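Local structure of putative acetyltransferase (Staphylococcus aureus subsp. aureus Mu50, 3H4Q) at residues Trp98-Thr112 with Arg135-Asn148. The protein is a putative acetyltransferase of the GNAT family, expected to transfer an acetyl group from acetyl-CoA to a substrate not yet identified. Numbering follows the deposited sequence.
Sequences WPVNREGAFVIHRLT and RGAEVILTDTFALN
Leu141 is the main knob, reaching from strand 139-143 into a hollow built by Trp98, Arg102, Ala105 and Val107. The two strands are the parallel pair of a beta-alpha-beta crossover, joined through helix 120-134; in GNAT enzymes they splay apart and acetyl-CoA binds in the cleft, probably here too. CD2 of Leu141 sits over one face of the Trp98 indole, a CH-pi contact 4.2 Å from the centroid of the six-membered ring, with CG of Arg102 beside it. The other branch, CD1, lies 3.6 Å from Val107 CG2. Two residues back, Val139 CG1 lies between Asn101 O and the methyl of Ala105, and Val139 CG2 meets Val100 CG1.

The opposite face of the sheet carries Phe106, whose ring lies against Ala137 CB and Arg135 NH1; Phe106 and Arg135 line the pocket holding a polyethylene glycol fragment. Farther along, Ile108 CD1 and Ile140 CD1 touch at 3.7 Å, and Phe125 of helix 120-134 packs on Ile108.

Beyond Phe106-Ile140 and Val107-Leu141 the strand pairing lapses. Ala146, in the short 3-10 turn, pushes its CB against the carbonyl oxygens of Ile108 and His109. The backbone link resumes at Ala146 O, gripped by Leu111 N at 2.9 Å and, from above the carbonyl plane, by Arg110 NH1 at 3.1 Å. Arg110 NH2 donates to Asn148 OD1 (2.9 Å), guanidinium and amide planes 87° apart. An unidentified molecule, probably from the crystallisation liquor, is hydrogen-bonded to Leu111 O and Asn148 N. Nearer the pairing, a chi1 of -173° swings the Thr142 hydroxyl away from its own N, and OG1 donates to Ile108 O at 2.8 Å.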
ATOM      1  N   TRP A  98      13.869   8.206  13.438  1.00 50.74           N
ATOM      2  CA  TRP A  98      14.214   7.589  12.156  1.00 50.01           C
ATOM      3  C   TRP A  98      15.693   7.770  11.820  1.00 50.07           C
ATOM      4  O   TRP A  98      16.262   8.820  12.106  1.00 50.54           O
ATOM      5  CB  TRP A  98      13.410   8.197  11.014  1.00 49.11           C
ATOM      6  CG  TRP A  98      11.948   8.034  11.135  1.00 47.87           C
ATOM      7  CD1 TRP A  98      11.104   8.822  11.843  1.00 47.74           C
ATOM      8  CD2 TRP A  98      11.137   7.036  10.507  1.00 47.73           C
ATOM      9  NE1 TRP A  98       9.820   8.381  11.709  1.00 50.04           N
ATOM     10  CE2 TRP A  98       9.806   7.283  10.894  1.00 50.25           C
ATOM     11  CE3 TRP A  98      11.403   5.962   9.653  1.00 49.20           C
ATOM     12  CZ2 TRP A  98       8.736   6.503  10.454  1.00 48.91           C
ATOM     13  CZ3 TRP A  98      10.337   5.178   9.216  1.00 50.29           C
ATOM     14  CH2 TRP A  98       9.021   5.456   9.617  1.00 50.17           C
ATOM     15  N   PRO A  99      16.318   6.752  11.200  1.00 49.93           N
ATOM     16  CA  PRO A  99      17.713   6.848  10.792  1.00 50.22           C
ATOM     17  C   PRO A  99      17.892   7.359   9.363  1.00 50.65           C
ATOM     18  O   PRO A  99      18.999   7.302   8.832  1.00 51.82           O
ATOM     19  CB  PRO A  99      18.168   5.395  10.862  1.00 50.24           C
ATOM     20  CG  PRO A  99      16.988   4.650  10.403  1.00 48.21           C
ATOM     21  CD  PRO A  99      15.775   5.421  10.874  1.00 49.47           C
ATOM     22  N   VAL A 100      16.820   7.856   8.752  1.00 50.65           N
ATOM     23  CA  VAL A 100      16.865   8.318   7.378  1.00 50.90           C
ATOM     24  C   VAL A 100      16.076   9.627   7.264  1.00 51.17           C
ATOM     25  O   VAL A 100      15.237   9.925   8.119  1.00 50.07           O
ATOM     26  CB  VAL A 100      16.287   7.220   6.452  1.00 50.66           C
ATOM     27  CG1 VAL A 100      14.768   7.139   6.588  1.00 48.17           C
ATOM     28  CG2 VAL A 100      16.680   7.469   5.031  1.00 53.77           C
ATOM     29  N   ASN A 101      16.379  10.425   6.241  1.00 52.39           N
ATOM     30  CA  ASN A 101      15.663  11.683   6.010  1.00 53.78           C
ATOM     31  C   ASN A 101      14.293  11.380   5.396  1.00 53.12           C
ATOM     32  O   ASN A 101      14.181  10.576   4.470  1.00 51.46           O
ATOM     33  CB  ASN A 101      16.463  12.607   5.091  1.00 55.00           C
ATOM     34  CG  ASN A 101      15.845  13.994   4.955  1.00 58.34           C
ATOM     35  OD1 ASN A 101      14.717  14.248   5.389  1.00 63.94           O
ATOM     36  ND2 ASN A 101      16.597  14.904   4.341  1.00 64.59           N
ATOM     37  N   ARG A 102      13.265  12.038   5.921  1.00 52.82           N
ATOM     38  CA  ARG A 102      11.892  11.822   5.488  1.00 53.44           C
ATOM     39  C   ARG A 102      11.319  12.914   4.594  1.00 51.98           C
ATOM     40  O   ARG A 102      10.272  12.694   3.968  1.00 49.84           O
ATOM     41  CB  ARG A 102      10.974  11.661   6.704  1.00 53.99           C
ATOM     42  CG  ARG A 102      11.159  10.365   7.479  1.00 56.77           C
ATOM     43  CD  ARG A 102      10.083  10.246   8.542  1.00 56.35           C
ATOM     44  NE  ARG A 102      10.213  11.296   9.555  1.00 59.47           N
ATOM     45  CZ  ARG A 102       9.230  11.756  10.332  1.00 59.27           C
ATOM     46  NH1 ARG A 102       7.984  11.308  10.214  1.00 61.36           N
ATOM     47  NH2 ARG A 102       9.495  12.713  11.215  1.00 54.77           N
ATOM     48  N   GLU A 103      11.963  14.081   4.558  1.00 50.81           N
ATOM     49  CA  GLU A 103      11.496  15.182   3.722  1.00 51.19           C
ATOM     50  C   GLU A 103      11.180  14.642   2.326  1.00 51.65           C
ATOM     51  O   GLU A 103      12.045  14.050   1.688  1.00 53.51           O
ATOM     52  CB  GLU A 103      12.550  16.284   3.633  1.00 50.39           C
ATOM     53  N   GLY A 104       9.929  14.773   1.891  1.00 49.87           N
ATOM     54  CA  GLY A 104       9.541  14.333   0.558  1.00 50.31           C
ATOM     55  C   GLY A 104       9.408  12.836   0.312  1.00 51.00           C
ATOM     56  O   GLY A 104       9.213  12.406  -0.826  1.00 51.59           O
ATOM     57  N   ALA A 105       9.486  12.029   1.359  1.00 51.79           N
ATOM     58  CA  ALA A 105       9.377  10.588   1.203  1.00 52.00           C
ATOM     59  C   ALA A 105       7.956  10.164   0.809  1.00 51.76           C
ATOM     60  O   ALA A 105       6.989  10.882   1.085  1.00 51.91           O
ATOM     61  CB  ALA A 105       9.782   9.903   2.493  1.00 52.73           C
ATOM     62  N   PHE A 106       7.866   9.016   0.137  1.00 51.02           N
ATOM     63  CA  PHE A 106       6.591   8.388  -0.218  1.00 51.21           C
ATOM     64  C   PHE A 106       6.190   7.397   0.884  1.00 52.19           C
ATOM     65  O   PHE A 106       7.043   6.889   1.618  1.00 50.92           O
ATOM     66  CB  PHE A 106       6.672   7.689  -1.577  1.00 50.75           C
ATOM     67  CG  PHE A 106       6.575   8.628  -2.728  1.00 49.57           C
ATOM     68  CD1 PHE A 106       7.681   9.329  -3.160  1.00 53.83           C
ATOM     69  CD2 PHE A 106       5.376   8.843  -3.362  1.00 45.23           C
ATOM     70  CE1 PHE A 106       7.591  10.215  -4.223  1.00 51.15           C
ATOM     71  CE2 PHE A 106       5.290   9.732  -4.421  1.00 46.86           C
ATOM     72  CZ  PHE A 106       6.394  10.404  -4.850  1.00 48.57           C
ATOM     73  N   VAL A 107       4.887   7.139   0.992  1.00 52.33           N
ATOM     74  CA  VAL A 107       4.343   6.290   2.037  1.00 51.37           C
ATOM     75  C   VAL A 107       3.303   5.333   1.468  1.00 52.64           C
ATOM     76  O   VAL A 107       2.363   5.770   0.791  1.00 50.33           O
ATOM     77  CB  VAL A 107       3.617   7.142   3.107  1.00 52.28           C
ATOM     78  CG1 VAL A 107       3.004   6.250   4.160  1.00 51.14           C
ATOM     79  CG2 VAL A 107       4.553   8.178   3.733  1.00 49.00           C
ATOM     80  N   ILE A 108       3.470   4.041   1.742  1.00 51.20           N
ATOM     81  CA  ILE A 108       2.489   3.034   1.343  1.00 49.90           C
ATOM     82  C   ILE A 108       1.586   2.855   2.546  1.00 50.20           C
ATOM     83  O   ILE A 108       2.016   2.374   3.591  1.00 48.45           O
ATOM     84  CB  ILE A 108       3.149   1.711   0.972  1.00 50.43           C
ATOM     85  CG1 ILE A 108       4.068   1.954  -0.230  1.00 49.14           C
ATOM     86  CG2 ILE A 108       2.070   0.632   0.679  1.00 42.23           C
ATOM     87  CD1 ILE A 108       4.813   0.756  -0.708  1.00 51.68           C
ATOM     88  N   HIS A 109       0.334   3.262   2.397  1.00 51.09           N
ATOM     89  CA  HIS A 109      -0.609   3.232   3.496  1.00 49.10           C
ATOM     90  C   HIS A 109      -1.392   1.979   3.590  1.00 47.46           C
ATOM     91  O   HIS A 109      -1.789   1.606   4.673  1.00 47.11           O
ATOM     92  CB  HIS A 109      -1.604   4.376   3.363  1.00 50.76           C
ATOM     93  CG  HIS A 109      -0.969   5.720   3.427  1.00 49.26           C
ATOM     94  ND1 HIS A 109      -0.469   6.234   4.600  1.00 52.17           N
ATOM     95  CD2 HIS A 109      -0.740   6.652   2.474  1.00 51.94           C
ATOM     96  CE1 HIS A 109       0.033   7.431   4.372  1.00 52.99           C
ATOM     97  NE2 HIS A 109      -0.117   7.710   3.090  1.00 55.15           N
ATOM     98  N   ARG A 110      -1.648   1.329   2.462  1.00 49.53           N
ATOM     99  CA  ARG A 110      -2.412   0.091   2.477  0.50 49.56           C
ATOM    100  C   ARG A 110      -2.100  -0.720   1.232  1.00 49.20           C
ATOM    101  O   ARG A 110      -1.862  -0.170   0.175  1.00 52.08           O
ATOM    102  CB  ARG A 110      -3.910   0.386   2.579  0.50 48.89           C
ATOM    103  CG  ARG A 110      -4.778  -0.819   2.929  0.50 52.57           C
ATOM    104  CD  ARG A 110      -4.582  -1.304   4.368  0.50 55.61           C
ATOM    105  NE  ARG A 110      -5.524  -2.382   4.672  0.50 57.42           N
ATOM    106  CZ  ARG A 110      -5.321  -3.681   4.465  0.50 51.88           C
ATOM    107  NH1 ARG A 110      -4.183  -4.136   3.963  0.50 48.96           N
ATOM    108  NH2 ARG A 110      -6.286  -4.533   4.774  0.50 56.16           N
ATOM    109  N   LEU A 111      -2.056  -2.039   1.391  1.00 49.49           N
ATOM    110  CA  LEU A 111      -1.771  -2.986   0.305  1.00 49.04           C
ATOM    111  C   LEU A 111      -2.578  -4.258   0.570  1.00 50.14           C
ATOM    112  O   LEU A 111      -2.575  -4.770   1.683  1.00 50.58           O
ATOM    113  CB  LEU A 111      -0.286  -3.351   0.279  1.00 49.19           C
ATOM    114  CG  LEU A 111       0.190  -4.392  -0.749  1.00 50.63           C
ATOM    115  CD1 LEU A 111      -0.159  -3.982  -2.189  1.00 45.10           C
ATOM    116  CD2 LEU A 111       1.702  -4.598  -0.625  1.00 45.99           C
ATOM    117  N   THR A 112      -3.282  -4.759  -0.434  1.00 51.77           N
ATOM    118  CA  THR A 112      -4.042  -5.995  -0.283  1.00 53.11           C
ATOM    119  C   THR A 112      -4.092  -6.696  -1.614  1.00 52.35           C
ATOM    120  O   THR A 112      -4.219  -6.036  -2.647  1.00 51.18           O
ATOM    121  CB  THR A 112      -5.503  -5.762   0.099  1.00 54.44           C
ATOM    122  OG1 THR A 112      -5.587  -4.841   1.191  1.00 69.24           O
ATOM    123  CG2 THR A 112      -6.138  -7.061   0.499  1.00 54.30           C
ATOM    124  N   ARG A 135      10.847   8.530 -10.126  1.00 45.16           N
ATOM    125  CA  ARG A 135      10.651   9.934  -9.788  1.00 43.67           C
ATOM    126  C   ARG A 135      11.794  10.564  -9.033  1.00 43.05           C
ATOM    127  O   ARG A 135      11.763  11.759  -8.760  1.00 45.25           O
ATOM    128  CB  ARG A 135       9.378  10.094  -8.985  1.00 43.33           C
ATOM    129  CG  ARG A 135       8.167   9.810  -9.797  1.00 41.45           C
ATOM    130  CD  ARG A 135       6.967   9.902  -8.932  1.00 44.65           C
ATOM    131  NE  ARG A 135       5.735   9.782  -9.702  1.00 46.33           N
ATOM    132  CZ  ARG A 135       4.526   9.755  -9.151  1.00 41.39           C
ATOM    133  NH1 ARG A 135       4.372   9.846  -7.855  1.00 45.75           N
ATOM    134  NH2 ARG A 135       3.455   9.624  -9.885  1.00 50.11           N
ATOM    135  N   GLY A 136      12.806   9.785  -8.700  1.00 43.79           N
ATOM    136  CA  GLY A 136      13.962  10.314  -7.998  1.00 43.90           C
ATOM    137  C   GLY A 136      13.839  10.213  -6.489  1.00 46.32           C
ATOM    138  O   GLY A 136      14.709  10.715  -5.789  1.00 45.93           O
ATOM    139  N   ALA A 137      12.796   9.553  -5.966  1.00 47.70           N
ATOM    140  CA  ALA A 137      12.664   9.422  -4.514  1.00 48.49           C
ATOM    141  C   ALA A 137      13.807   8.584  -3.939  1.00 50.50           C
ATOM    142  O   ALA A 137      14.393   7.753  -4.638  1.00 50.90           O
ATOM    143  CB  ALA A 137      11.360   8.826  -4.157  1.00 48.72           C
ATOM    144  N   GLU A 138      14.154   8.851  -2.682  1.00 52.17           N
ATOM    145  CA  GLU A 138      15.224   8.127  -1.995  1.00 53.82           C
ATOM    146  C   GLU A 138      14.698   7.215  -0.887  1.00 55.94           C
ATOM    147  O   GLU A 138      15.304   6.172  -0.585  1.00 56.27           O
ATOM    148  CB  GLU A 138      16.236   9.106  -1.402  1.00 52.55           C
ATOM    149  N   VAL A 139      13.575   7.600  -0.289  1.00 56.52           N
ATOM    150  CA  VAL A 139      13.018   6.855   0.816  1.00 57.76           C
ATOM    151  C   VAL A 139      11.527   6.608   0.631  1.00 58.32           C
ATOM    152  O   VAL A 139      10.782   7.508   0.262  1.00 57.26           O
ATOM    153  CB  VAL A 139      13.289   7.576   2.168  1.00 57.30           C
ATOM    154  CG1 VAL A 139      12.847   9.011   2.111  1.00 60.28           C
ATOM    155  CG2 VAL A 139      12.595   6.858   3.312  1.00 58.16           C
ATOM    156  N   ILE A 140      11.113   5.368   0.868  1.00 59.29           N
ATOM    157  CA  ILE A 140       9.706   5.001   0.827  1.00 62.76           C
ATOM    158  C   ILE A 140       9.410   4.414   2.213  1.00 61.69           C
ATOM    159  O   ILE A 140      10.183   3.591   2.715  1.00 62.90           O
ATOM    160  CB  ILE A 140       9.380   4.071  -0.391  1.00 62.06           C
ATOM    161  CG1 ILE A 140       7.918   3.699  -0.437  1.00 68.23           C
ATOM    162  CG2 ILE A 140      10.156   2.787  -0.366  1.00 68.92           C
ATOM    163  CD1 ILE A 140       7.592   2.911  -1.721  1.00 65.98           C
ATOM    164  N   LEU A 141       8.373   4.910   2.883  1.00 60.27           N
ATOM    165  CA  LEU A 141       8.025   4.383   4.202  1.00 59.23           C
ATOM    166  C   LEU A 141       6.642   3.728   4.316  1.00 58.61           C
ATOM    167  O   LEU A 141       5.819   3.778   3.390  1.00 58.87           O
ATOM    168  CB  LEU A 141       8.384   5.360   5.327  1.00 59.83           C
ATOM    169  CG  LEU A 141       8.462   6.883   5.232  1.00 61.33           C
ATOM    170  CD1 LEU A 141       7.304   7.565   5.902  1.00 65.56           C
ATOM    171  CD2 LEU A 141       9.701   7.317   5.964  1.00 55.78           C
ATOM    172  N   THR A 142       6.436   3.007   5.410  1.00 55.22           N
ATOM    173  CA  THR A 142       5.188   2.297   5.610  1.00 51.74           C
ATOM    174  C   THR A 142       5.148   1.808   7.038  1.00 50.18           C
ATOM    175  O   THR A 142       5.992   2.184   7.838  1.00 51.08           O
ATOM    176  CB  THR A 142       5.045   1.117   4.623  1.00 52.46           C
ATOM    177  OG1 THR A 142       3.730   0.546   4.734  1.00 53.16           O
ATOM    178  CG2 THR A 142       6.118   0.059   4.857  1.00 45.73           C
ATOM    179  N   ASP A 143       4.160   0.993   7.372  1.00 48.29           N
ATOM    180  CA  ASP A 143       4.042   0.485   8.722  1.00 48.76           C
ATOM    181  C   ASP A 143       3.267  -0.824   8.733  1.00 47.24           C
ATOM    182  O   ASP A 143       2.590  -1.169   7.756  1.00 46.27           O
ATOM    183  CB  ASP A 143       3.414   1.546   9.643  1.00 50.11           C
ATOM    184  CG  ASP A 143       2.008   1.927   9.230  1.00 50.52           C
ATOM    185  OD1 ASP A 143       1.090   1.127   9.496  1.00 54.25           O
ATOM    186  OD2 ASP A 143       1.815   3.044   8.694  1.00 60.42           O
ATOM    187  N   THR A 144       3.383  -1.547   9.844  1.00 45.73           N
ATOM    188  CA  THR A 144       2.736  -2.845  10.007  1.00 44.75           C
ATOM    189  C   THR A 144       1.282  -2.846   9.552  1.00 47.55           C
ATOM    190  O   THR A 144       0.815  -3.804   8.921  1.00 49.07           O
ATOM    191  CB  THR A 144       2.771  -3.271  11.461  1.00 42.51           C
ATOM    192  OG1 THR A 144       4.135  -3.397  11.869  1.00 40.88           O
ATOM    193  CG2 THR A 144       2.057  -4.593  11.658  1.00 40.96           C
ATOM    194  N   PHE A 145       0.589  -1.744   9.823  1.00 47.54           N
ATOM    195  CA  PHE A 145      -0.829  -1.657   9.538  1.00 47.99           C
ATOM    196  C   PHE A 145      -1.178  -1.538   8.086  1.00 45.94           C
ATOM    197  O   PHE A 145      -2.335  -1.684   7.748  1.00 46.75           O
ATOM    198  CB  PHE A 145      -1.477  -0.512  10.321  1.00 49.87           C
ATOM    199  CG  PHE A 145      -1.200  -0.566  11.793  1.00 49.56           C
ATOM    200  CD1 PHE A 145      -1.633  -1.648  12.549  1.00 50.64           C
ATOM    201  CD2 PHE A 145      -0.513   0.464  12.426  1.00 53.45           C
ATOM    202  CE1 PHE A 145      -1.380  -1.711  13.917  1.00 52.34           C
ATOM    203  CE2 PHE A 145      -0.262   0.414  13.792  1.00 51.96           C
ATOM    204  CZ  PHE A 145      -0.695  -0.678  14.535  1.00 51.96           C
ATOM    205  N   ALA A 146      -0.205  -1.290   7.221  1.00 47.06           N
ATOM    206  CA  ALA A 146      -0.466  -1.192   5.778  1.00 46.34           C
ATOM    207  C   ALA A 146      -0.790  -2.555   5.161  1.00 47.39           C
ATOM    208  O   ALA A 146      -1.438  -2.630   4.121  1.00 48.67           O
ATOM    209  CB  ALA A 146       0.748  -0.578   5.075  1.00 44.75           C
ATOM    210  N   LEU A 147      -0.336  -3.637   5.795  1.00 47.46           N
ATOM    211  CA  LEU A 147      -0.509  -4.963   5.240  1.00 48.15           C
ATOM    212  C   LEU A 147      -1.332  -5.847   6.134  1.00 47.12           C
ATOM    213  O   LEU A 147      -1.457  -5.592   7.304  1.00 47.55           O
ATOM    214  CB  LEU A 147       0.861  -5.591   4.973  1.00 48.82           C
ATOM    215  CG  LEU A 147       1.513  -5.166   3.638  1.00 54.12           C
ATOM    216  CD1 LEU A 147       1.597  -3.649   3.466  1.00 52.92           C
ATOM    217  CD2 LEU A 147       2.906  -5.795   3.505  1.00 50.14           C
ATOM    218  N   ASN A 148      -1.910  -6.888   5.564  1.00 48.80           N
ATOM    219  CA  ASN A 148      -2.656  -7.856   6.352  1.00 52.72           C
ATOM    220  C   ASN A 148      -1.627  -8.609   7.187  1.00 52.80           C
ATOM    221  O   ASN A 148      -0.477  -8.705   6.770  1.00 53.81           O
ATOM    222  CB  ASN A 148      -3.419  -8.786   5.414  1.00 54.36           C
ATOM    223  CG  ASN A 148      -4.290  -8.011   4.429  1.00 60.38           C
ATOM    224  OD1 ASN A 148      -4.945  -7.049   4.821  1.00 63.80           O
ATOM    225  ND2 ASN A 148      -4.277  -8.406   3.146  1.00 66.11           N
TER
HETATM  226  O   HOH W   1      -0.051   5.602   7.388  1.00 85.38           O